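Local coordinates for uncharacterized protein (Thermus thermophilus, PDB 2DBS) that is of unknown function, belongs to the DUF5647 family and packs against a second copy of itself in a two-fold symmetric pair, at the interface of chains A and B. Numbering follows the deposited sequence. Chains: chain A/B, hypothetical protein TTHC002.

The interface of chains A and B. Residues chain A 39, 67, 74-75; chain B 49, 53, 65.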
ATOM      1  N   LEU A  39       0.933   0.181   9.271  1.00 41.12           N
ATOM      2  CA  LEU A  39      -0.513  -0.088   9.286  1.00 40.40           C
ATOM      3  C   LEU A  39      -1.159  -0.085  10.679  1.00 40.66           C
ATOM      4  O   LEU A  39      -2.373   0.049  10.798  1.00 41.35           O
ATOM      5  CB  LEU A  39      -0.817  -1.423   8.596  1.00 38.09           C
ATOM      6  CG  LEU A  39      -1.136  -1.472   7.096  1.00 38.62           C
ATOM      7  CD1 LEU A  39      -1.069  -0.072   6.454  1.00 38.17           C
ATOM      8  CD2 LEU A  39      -0.176  -2.434   6.425  1.00 37.34           C
ATOM      9  N   LEU A  67       5.098  -2.027   4.113  1.00 31.67           N
ATOM     10  CA  LEU A  67       4.000  -2.174   5.053  1.00 31.09           C
ATOM     11  C   LEU A  67       4.538  -2.724   6.347  1.00 31.25           C
ATOM     12  O   LEU A  67       5.097  -3.813   6.374  1.00 31.84           O
ATOM     13  CB  LEU A  67       2.948  -3.122   4.489  1.00 29.57           C
ATOM     14  CG  LEU A  67       2.671  -2.995   2.994  1.00 27.80           C
ATOM     15  CD1 LEU A  67       1.513  -3.914   2.674  1.00 26.64           C
ATOM     16  CD2 LEU A  67       2.365  -1.546   2.589  1.00 26.85           C
ATOM     17  N   ILE A  74       6.431  -6.103   7.056  1.00 30.22           N
ATOM     18  CA  ILE A  74       5.641  -7.313   6.819  1.00 31.38           C
ATOM     19  C   ILE A  74       5.523  -7.614   5.310  1.00 33.11           C
ATOM     20  O   ILE A  74       5.397  -8.785   4.893  1.00 32.99           O
ATOM     21  CB  ILE A  74       4.236  -7.151   7.498  1.00 29.81           C
ATOM     22  CG1 ILE A  74       4.291  -7.710   8.915  1.00 29.60           C
ATOM     23  CG2 ILE A  74       3.137  -7.784   6.673  1.00 31.04           C
ATOM     24  CD1 ILE A  74       4.662  -9.180   8.992  1.00 29.93           C
ATOM     25  N   ARG A  75       5.588  -6.560   4.499  1.00 32.66           N
ATOM     26  CA  ARG A  75       5.515  -6.727   3.058  1.00 33.11           C
ATOM     27  C   ARG A  75       5.951  -5.491   2.295  1.00 32.51           C
ATOM     28  O   ARG A  75       5.761  -4.376   2.761  1.00 32.81           O
ATOM     29  CB  ARG A  75       4.097  -7.097   2.639  1.00 35.21           C
ATOM     30  CG  ARG A  75       3.820  -6.854   1.164  1.00 36.21           C
ATOM     31  CD  ARG A  75       2.650  -7.662   0.736  1.00 38.20           C
ATOM     32  NE  ARG A  75       2.813  -9.011   1.255  1.00 41.09           N
ATOM     33  CZ  ARG A  75       2.026  -9.554   2.178  1.00 41.50           C
ATOM     34  NH1 ARG A  75       1.006  -8.859   2.678  1.00 40.42           N
ATOM     35  NH2 ARG A  75       2.284 -10.781   2.620  1.00 39.27           N
TER
ATOM     36  N   LEU B  49      -4.656  -7.061   5.297  1.00 44.08           N
ATOM     37  CA  LEU B  49      -3.355  -7.557   4.823  1.00 44.32           C
ATOM     38  C   LEU B  49      -3.231  -9.050   5.128  1.00 44.90           C
ATOM     39  O   LEU B  49      -2.598  -9.789   4.384  1.00 43.90           O
ATOM     40  CB  LEU B  49      -2.169  -6.789   5.456  1.00 43.54           C
ATOM     41  CG  LEU B  49      -0.772  -7.061   4.831  1.00 43.48           C
ATOM     42  CD1 LEU B  49      -0.731  -6.548   3.397  1.00 42.52           C
ATOM     43  CD2 LEU B  49       0.343  -6.400   5.646  1.00 41.68           C
HETATM   44  N   MSE B  53      -2.260 -11.949   2.508  1.00 57.55           N
HETATM   45  CA  MSE B  53      -1.101 -12.812   2.754  1.00 57.36           C
HETATM   46  C   MSE B  53      -1.455 -14.297   2.739  1.00 57.94           C
HETATM   47  O   MSE B  53      -0.858 -15.068   1.991  1.00 58.58           O
HETATM   48  CB  MSE B  53      -0.466 -12.514   4.110  1.00 57.93           C
HETATM   49  CG  MSE B  53       0.103 -11.118   4.298  1.00 58.61           C
HETATM   50 SE   MSE B  53       0.956 -10.939   6.043  1.00 58.29          SE
HETATM   51  CE  MSE B  53       2.725 -11.554   5.583  1.00 58.03           C
ATOM     52  N   TYR B  65      -4.069  -2.025  -4.510  1.00 29.74           N
ATOM     53  CA  TYR B  65      -4.122  -1.491  -3.166  1.00 28.80           C
ATOM     54  C   TYR B  65      -4.872  -0.181  -3.163  1.00 28.08           C
ATOM     55  O   TYR B  65      -4.544   0.703  -3.926  1.00 26.94           O
ATOM     56  CB  TYR B  65      -2.705  -1.255  -2.632  1.00 30.72           C
ATOM     57  CG  TYR B  65      -2.101  -2.474  -1.992  1.00 32.28           C
ATOM     58  CD1 TYR B  65      -1.596  -3.513  -2.769  1.00 33.39           C
ATOM     59  CD2 TYR B  65      -2.135  -2.636  -0.603  1.00 31.66           C
ATOM     60  CE1 TYR B  65      -1.149  -4.694  -2.177  1.00 35.19           C
ATOM     61  CE2 TYR B  65      -1.698  -3.798  -0.008  1.00 32.22           C
ATOM     62  CZ  TYR B  65      -1.212  -4.824  -0.795  1.00 33.92           C
ATOM     63  OH  TYR B  65      -0.815  -5.993  -0.207  1.00 34.49           O
TER
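The guanidinium of A:Arg75 turns one edge toward two side chains of one B helix, B:Leu49 and B:Met53, which meet it in its plane rather than over a face. Its NH1 points toward methyl CD1 of B:Leu49, while the CG methylene of B:Met53 faces the notch between NH1 and NH2. The arginine head is modelled too close to that methylene, the 3.3 Å from CZ of A:Arg75 to CG of B:Met53 being part of the same doubtful approach, so nothing rests on these lengths. The arginine leaves its strand, 72-79, extended through chi1 and chi2 and then bends at chi3 (-46°), which turns the planar group toward the helix, 42-53, as it slides past both partners in the opposite direction.

B:Leu49 is the hub of the patch. Swung away from its backbone N (chi1 -169°), the side chain brings both methyls to chain A, where they share A:Leu67 and otherwise divide the contacts. CD2 packs tightly on CG2 of A:Ile74 at 3.3 Å, the two side chains running antiparallel, and also touches CD2 of A:Leu39 at 4.1 Å, where the side chains cross at about a right angle. CD1 meets CD1 of A:Leu67, from strand 63-69, at 3.5 Å. Leucine and isoleucine methyls from two strands and a loop of A thus cover the methyl end of one leucine from the B helix, which hides 53 Å² of its surface against the partner.

B:Met53, modelled as selenomethionine, faces the same edge of the arginine head, next to B:Leu49. Its selenium lies 3.9 Å from CG2 of A:Ile74, so this branch methyl touches both helix residues. The whole interface is two-fold symmetric, and the same helix-on-sheet packing recurs with the chains exchanged; the crystal alone does not establish that the pair forms in solution. At the margin, the phenol OH of B:Tyr65 stands 4.0 Å from CD of A:Arg75, with the ring plane turned 42° from the guanidinium.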